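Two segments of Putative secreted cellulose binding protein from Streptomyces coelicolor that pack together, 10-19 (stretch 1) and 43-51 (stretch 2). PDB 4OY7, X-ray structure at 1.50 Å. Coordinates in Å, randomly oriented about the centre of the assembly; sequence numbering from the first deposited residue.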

ATOM      1  N   ARG A  10       3.110  -2.025  -2.689  1.00  6.20           N
ATOM      2  CA  ARG A  10       4.308  -2.835  -3.004  1.00  6.33           C
ATOM      3  C   ARG A  10       3.971  -4.293  -3.280  1.00  6.57           C
ATOM      4  O   ARG A  10       4.447  -4.877  -4.269  1.00  6.79           O
ATOM      5  N   THR A  11       3.177  -4.894  -2.405  1.00  6.45           N
ATOM      6  CA  THR A  11       2.822  -6.293  -2.625  1.00  6.82           C
ATOM      7  C   THR A  11       1.986  -6.492  -3.900  1.00  7.17           C
ATOM      8  O   THR A  11       2.127  -7.488  -4.595  1.00  7.60           O
ATOM      9  N   TYR A  12       1.111  -5.542  -4.204  1.00  7.06           N
ATOM     10  CA  TYR A  12       0.272  -5.665  -5.381  1.00  7.54           C
ATOM     11  C   TYR A  12       1.087  -5.510  -6.656  1.00  7.83           C
ATOM     12  O   TYR A  12       1.006  -6.313  -7.543  1.00  8.23           O
ATOM     13  N   LEU A  13       1.901  -4.469  -6.723  1.00  7.54           N
ATOM     14  CA  LEU A  13       2.732  -4.281  -7.917  1.00  8.12           C
ATOM     15  C   LEU A  13       3.736  -5.404  -8.069  1.00  8.69           C
ATOM     16  O   LEU A  13       4.059  -5.781  -9.177  1.00  9.09           O
ATOM     17  N   CYS A  14       4.252  -5.914  -6.961  1.00  9.03           N
ATOM     18  CA  CYS A  14       5.215  -6.979  -7.077  1.00 10.01           C
ATOM     19  C   CYS A  14       4.556  -8.267  -7.569  1.00 10.57           C
ATOM     20  O   CYS A  14       5.128  -9.001  -8.393  1.00 10.62           O
ATOM     21  N   GLN A  15       3.344  -8.530  -7.117  1.00 10.77           N
ATOM     22  CA  GLN A  15       2.658  -9.721  -7.574  1.00 12.11           C
ATOM     23  C   GLN A  15       2.287  -9.602  -9.061  1.00 12.50           C
ATOM     24  O   GLN A  15       2.347 -10.597  -9.778  1.00 13.27           O
ATOM     25  N   LEU A  16       1.936  -8.402  -9.535  1.00 12.26           N
ATOM     26  CA  LEU A  16       1.713  -8.200 -10.981  1.00 13.05           C
ATOM     27  C   LEU A  16       2.977  -8.412 -11.764  1.00 13.56           C
ATOM     28  O   LEU A  16       2.935  -9.003 -12.820  1.00 14.20           O
ATOM     29  N   ASP A  17       4.093  -7.913 -11.246  1.00 13.23           N
ATOM     30  CA  ASP A  17       5.402  -8.118 -11.874  1.00 13.81           C
ATOM     31  C   ASP A  17       5.830  -9.587 -11.913  1.00 14.04           C
ATOM     32  O   ASP A  17       6.562  -9.987 -12.814  1.00 14.49           O
ATOM     33  N   ALA A  18       5.391 -10.386 -10.943  1.00 13.64           N
ATOM     34  CA  ALA A  18       5.843 -11.766 -10.832  1.00 14.26           C
ATOM     35  C   ALA A  18       4.912 -12.765 -11.502  1.00 15.33           C
ATOM     36  O   ALA A  18       5.291 -13.912 -11.735  1.00 15.40           O
ATOM     37  N   LYS A  19       3.707 -12.324 -11.831  1.00 15.75           N
ATOM     38  CA  LYS A  19       2.627 -13.226 -12.244  1.00 17.18           C
ATOM     39  C   LYS A  19       2.941 -14.003 -13.510  1.00 17.18           C
ATOM     40  O   LYS A  19       3.371 -13.437 -14.504  1.00 17.25           O
ATOM     41  N   ALA A  43       3.743 -14.244   0.550  1.00 10.02           N
ATOM     42  CA  ALA A  43       3.396 -12.817   0.550  1.00  9.38           C
ATOM     43  C   ALA A  43       2.705 -12.356  -0.723  1.00  9.39           C
ATOM     44  O   ALA A  43       1.816 -11.529  -0.666  1.00  9.13           O
ATOM     45  N   LEU A  44       3.180 -12.815  -1.879  1.00  9.80           N
ATOM     46  CA  LEU A  44       2.572 -12.443  -3.160  1.00  9.96           C
ATOM     47  C   LEU A  44       1.273 -13.182  -3.469  1.00 10.19           C
ATOM     48  O   LEU A  44       0.377 -12.624  -4.114  1.00 10.54           O
ATOM     49  N   TYR A  45       1.151 -14.441  -3.043  1.00 10.31           N
ATOM     50  CA  TYR A  45      -0.129 -15.122  -3.192  1.00 10.59           C
ATOM     51  C   TYR A  45      -1.163 -14.452  -2.299  1.00 10.20           C
ATOM     52  O   TYR A  45      -2.344 -14.444  -2.626  1.00 10.76           O
ATOM     53  N   ASN A  46      -0.704 -13.893  -1.180  1.00  9.69           N
ATOM     54  CA  ASN A  46      -1.582 -13.192  -0.219  1.00  9.24           C
ATOM     55  C   ASN A  46      -1.284 -11.710  -0.146  1.00  8.58           C
ATOM     56  O   ASN A  46      -1.287 -11.138   0.911  1.00  8.12           O
ATOM     57  N   TRP A  47      -1.054 -11.104  -1.301  1.00  8.57           N
ATOM     58  CA  TRP A  47      -0.682  -9.693  -1.392  1.00  8.14           C
ATOM     59  C   TRP A  47      -1.627  -8.693  -0.695  1.00  7.85           C
ATOM     60  O   TRP A  47      -1.199  -7.605  -0.280  1.00  7.36           O
ATOM     61  N   PHE A  48      -2.871  -9.115  -0.522  1.00  8.40           N
ATOM     62  CA  PHE A  48      -3.940  -8.337   0.097  1.00  8.52           C
ATOM     63  C   PHE A  48      -4.008  -8.469   1.619  1.00  8.20           C
ATOM     64  O   PHE A  48      -4.811  -7.787   2.251  1.00  8.47           O
ATOM     65  N   ALA A  49      -3.190  -9.327   2.216  1.00  8.13           N
ATOM     66  CA  ALA A  49      -3.399  -9.722   3.599  1.00  7.99           C
ATOM     67  C   ALA A  49      -2.450  -9.032   4.571  1.00  7.50           C
ATOM     68  O   ALA A  49      -2.093  -9.580   5.607  1.00  7.62           O
ATOM     69  N   VAL A  50      -2.083  -7.784   4.251  1.00  7.00           N
ATOM     70  CA  VAL A  50      -1.172  -7.017   5.095  1.00  6.65           C
ATOM     71  C   VAL A  50      -1.975  -6.389   6.249  1.00  6.64           C
ATOM     72  O   VAL A  50      -2.409  -5.236   6.175  1.00  6.43           O
ATOM     73  N   LEU A  51      -2.156  -7.149   7.316  1.00  6.98           N
ATOM     74  CA  LEU A  51      -3.151  -6.856   8.312  1.00  7.11           C
ATOM     75  C   LEU A  51      -2.608  -7.019   9.722  1.00  7.37           C
ATOM     76  O   LEU A  51      -1.639  -7.728   9.963  1.00  7.42           O
TER

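Which side chains does the helix 10-18 turn toward the second stretch? Thr11, Gln15 and Ala18, spaced four and three apart on one helical face, point their CA-to-CB bonds toward it; Tyr12 and Cys14 are set sideways. Leu13 points away. From the other side Trp47 and Val50 point toward the helix, while Leu44 starts sideways and reaches inward with its end. CG2 of Val50, a t rotamer, lies 4.2 Å from OG1 of Thr11.

How does Leu44 fill the space beside the helix? Its m, t conformation (chi1 -59°, chi2 -179°) extends the branch into a hole formed by Thr11, Cys14, Gln15 and Ala18. There CD2 of Leu44 lies 3.9 Å from CB of Cys14, and CD1 of Leu44 lies 4.1 Å from CB of Ala18. Cys14, an m rotamer, is also bonded covalently to a group elsewhere in the structure.

What does Trp47 offer to the helix? With chi1 at 59° (p) and chi2 at -93°, its indole offers one face to Gln15 and Tyr12. Gln15, p at both chi1 and chi2, folds so that its CG sits over the five-membered ring, 3.9 Å from that ring's centroid, in a CH-pi contact. Tyr12, with chi1 t, brings its edge toward the face of the six-membered ring; CD1 of Tyr12 approaches CZ3 of Trp47 to 3.4 Å, with the ring planes at 51°.

What serves the polar groups among these apolar contacts? Thr11 adopts p (57°), which places its OG1 2.7 Å from O of Trp47, to which it donates the one direct hydrogen bond between the stretches. A water supplies a second link: it donates to OE1 of Gln15 at 3.0 Å and to O of Leu44 at 2.9 Å. Gln15 thus combines an aliphatic contact through CG with a water-mediated contact through its amide oxygen.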

ATOM      1  CB  ARG A  10       5.328  -2.742  -1.880  1.00  6.18           C
ATOM      2  CG  ARG A  10       5.987  -1.380  -1.803  1.00  6.02           C
ATOM      3  CD  ARG A  10       7.000  -1.234  -0.680  1.00  6.13           C
ATOM      4  NE  ARG A  10       7.692   0.033  -0.876  1.00  6.18           N
ATOM      5  CZ  ARG A  10       8.563   0.573  -0.045  1.00  6.48           C
ATOM      6  NH1 ARG A  10       8.871  -0.045   1.092  1.00  6.61           N
ATOM      7  NH2 ARG A  10       9.118   1.745  -0.349  1.00  6.62           N
ATOM      8  CB  THR A  11       2.107  -6.940  -1.440  1.00  6.82           C
ATOM      9  OG1 THR A  11       0.918  -6.206  -1.115  1.00  6.46           O
ATOM     10  CG2 THR A  11       3.047  -7.060  -0.231  1.00  6.70           C
ATOM     11  CB  TYR A  12      -0.889  -4.660  -5.332  1.00  7.54           C
ATOM     12  CG  TYR A  12      -1.795  -4.758  -6.525  1.00  8.26           C
ATOM     13  CD1 TYR A  12      -2.553  -5.905  -6.761  1.00  8.85           C
ATOM     14  CD2 TYR A  12      -1.864  -3.721  -7.456  1.00  8.51           C
ATOM     15  CE1 TYR A  12      -3.398  -6.000  -7.866  1.00  9.62           C
ATOM     16  CE2 TYR A  12      -2.703  -3.816  -8.549  1.00  9.31           C
ATOM     17  CZ  TYR A  12      -3.452  -4.952  -8.765  1.00  9.83           C
ATOM     18  OH  TYR A  12      -4.281  -5.021  -9.899  1.00 11.08           O
ATOM     19  CB  LEU A  13       3.435  -2.938  -7.914  1.00  7.80           C
ATOM     20  CG  LEU A  13       2.537  -1.701  -8.027  1.00  7.54           C
ATOM     21  CD1 LEU A  13       3.351  -0.427  -8.124  1.00  7.47           C
ATOM     22  CD2 LEU A  13       1.567  -1.794  -9.202  1.00  8.03           C
ATOM     23  CB  CYS A  14       5.986  -7.185  -5.784  1.00 10.36           C
ATOM     24  SG  CYS A  14       7.323  -5.968  -5.540  1.00 11.37           S
ATOM     25  CB  GLN A  15       1.485 -10.068  -6.664  1.00 12.61           C
ATOM     26  CG  GLN A  15       0.222  -9.253  -6.837  1.00 13.34           C
ATOM     27  CD  GLN A  15      -0.733  -9.829  -7.874  1.00 15.01           C
ATOM     28  OE1 GLN A  15      -0.771 -11.019  -8.103  1.00 16.60           O
ATOM     29  NE2 GLN A  15      -1.545  -8.965  -8.459  1.00 15.89           N
ATOM     30  CB  LEU A  16       1.198  -6.801 -11.314  1.00 13.03           C
ATOM     31  CG  LEU A  16      -0.220  -6.481 -10.869  1.00 13.13           C
ATOM     32  CD1 LEU A  16      -0.476  -5.018 -11.222  1.00 13.11           C
ATOM     33  CD2 LEU A  16      -1.276  -7.408 -11.473  1.00 14.07           C
ATOM     34  CB  ASP A  17       6.464  -7.292 -11.124  1.00 13.95           C
ATOM     35  CG  ASP A  17       7.803  -7.315 -11.795  1.00 15.12           C
ATOM     36  OD1 ASP A  17       8.787  -7.743 -11.146  1.00 15.48           O
ATOM     37  OD2 ASP A  17       7.871  -6.885 -12.965  1.00 17.08           O
ATOM     38  CB  ALA A  18       6.045 -12.151  -9.378  1.00 13.69           C
ATOM     39  CB  LYS A  19       1.341 -12.416 -12.454  1.00 18.55           C
ATOM     40  CG  LYS A  19       0.099 -13.265 -12.698  1.00 20.86           C
ATOM     41  CD  LYS A  19      -1.110 -12.673 -12.004  1.00 22.17           C
ATOM     42  CE  LYS A  19      -1.388 -11.245 -12.457  1.00 22.90           C
ATOM     43  NZ  LYS A  19      -2.685 -10.773 -11.889  1.00 24.04           N
ATOM     44  CB  ALA A  43       4.623 -11.955   0.806  1.00  9.09           C
ATOM     45  CB  LEU A  44       3.574 -12.612  -4.299  1.00 10.51           C
ATOM     46  CG  LEU A  44       4.838 -11.763  -4.126  1.00 10.26           C
ATOM     47  CD1 LEU A  44       5.761 -11.969  -5.314  1.00 10.92           C
ATOM     48  CD2 LEU A  44       4.477 -10.301  -3.970  1.00  9.61           C
ATOM     49  CB  TYR A  45      -0.018 -16.593  -2.850  1.00 11.04           C
ATOM     50  CG  TYR A  45       0.804 -17.374  -3.847  1.00 11.46           C
ATOM     51  CD1 TYR A  45       0.469 -17.405  -5.204  1.00 11.77           C
ATOM     52  CD2 TYR A  45       1.905 -18.106  -3.430  1.00 11.60           C
ATOM     53  CE1 TYR A  45       1.218 -18.168  -6.105  1.00 12.40           C
ATOM     54  CE2 TYR A  45       2.672 -18.834  -4.325  1.00 12.19           C
ATOM     55  CZ  TYR A  45       2.319 -18.873  -5.651  1.00 12.58           C
ATOM     56  OH  TYR A  45       3.099 -19.611  -6.526  1.00 13.22           O
ATOM     57  CB  ASN A  46      -1.409 -13.801   1.169  1.00  9.40           C
ATOM     58  CG  ASN A  46      -1.923 -15.223   1.239  1.00 10.25           C
ATOM     59  OD1 ASN A  46      -3.146 -15.457   1.331  1.00 10.91           O
ATOM     60  ND2 ASN A  46      -1.011 -16.174   1.241  1.00 10.75           N
ATOM     61  CB  TRP A  47      -0.535  -9.335  -2.877  1.00  8.27           C
ATOM     62  CG  TRP A  47      -1.770  -9.545  -3.714  1.00  8.71           C
ATOM     63  CD1 TRP A  47      -2.103 -10.659  -4.424  1.00  9.42           C
ATOM     64  CD2 TRP A  47      -2.842  -8.604  -3.931  1.00  8.59           C
ATOM     65  NE1 TRP A  47      -3.298 -10.473  -5.071  1.00  9.81           N
ATOM     66  CE2 TRP A  47      -3.764  -9.215  -4.790  1.00  9.28           C
ATOM     67  CE3 TRP A  47      -3.114  -7.307  -3.460  1.00  8.10           C
ATOM     68  CZ2 TRP A  47      -4.939  -8.581  -5.197  1.00  9.38           C
ATOM     69  CZ3 TRP A  47      -4.263  -6.671  -3.897  1.00  8.27           C
ATOM     70  CH2 TRP A  47      -5.165  -7.318  -4.750  1.00  8.92           C
ATOM     71  CB  PHE A  48      -5.276  -8.802  -0.508  1.00  9.29           C
ATOM     72  CG  PHE A  48      -5.376 -10.307  -0.645  1.00 10.25           C
ATOM     73  CD1 PHE A  48      -5.480 -11.121   0.483  1.00 10.53           C
ATOM     74  CD2 PHE A  48      -5.320 -10.919  -1.900  1.00 11.09           C
ATOM     75  CE1 PHE A  48      -5.542 -12.504   0.378  1.00 11.38           C
ATOM     76  CE2 PHE A  48      -5.394 -12.299  -2.007  1.00 11.78           C
ATOM     77  CZ  PHE A  48      -5.496 -13.084  -0.872  1.00 11.89           C
ATOM     78  CB  ALA A  49      -3.324 -11.253   3.719  1.00  8.63           C
ATOM     79  CB  VAL A  50      -0.416  -5.935   4.304  1.00  6.33           C
ATOM     80  CG1 VAL A  50       0.703  -5.393   5.169  1.00  6.27           C
ATOM     81  CG2 VAL A  50       0.195  -6.526   3.046  1.00  6.54           C
ATOM     82  CB  LEU A  51      -4.393  -7.743   8.083  1.00  7.68           C
ATOM     83  CG  LEU A  51      -4.236  -9.256   8.338  1.00  8.25           C
ATOM     84  CD1 LEU A  51      -4.540  -9.664   9.772  1.00  8.62           C
ATOM     85  CD2 LEU A  51      -5.183 -10.012   7.413  1.00  8.84           C
TER
HETATM   86  O   HOH W   1      -0.659 -13.648  -6.655  1.00 23.79           O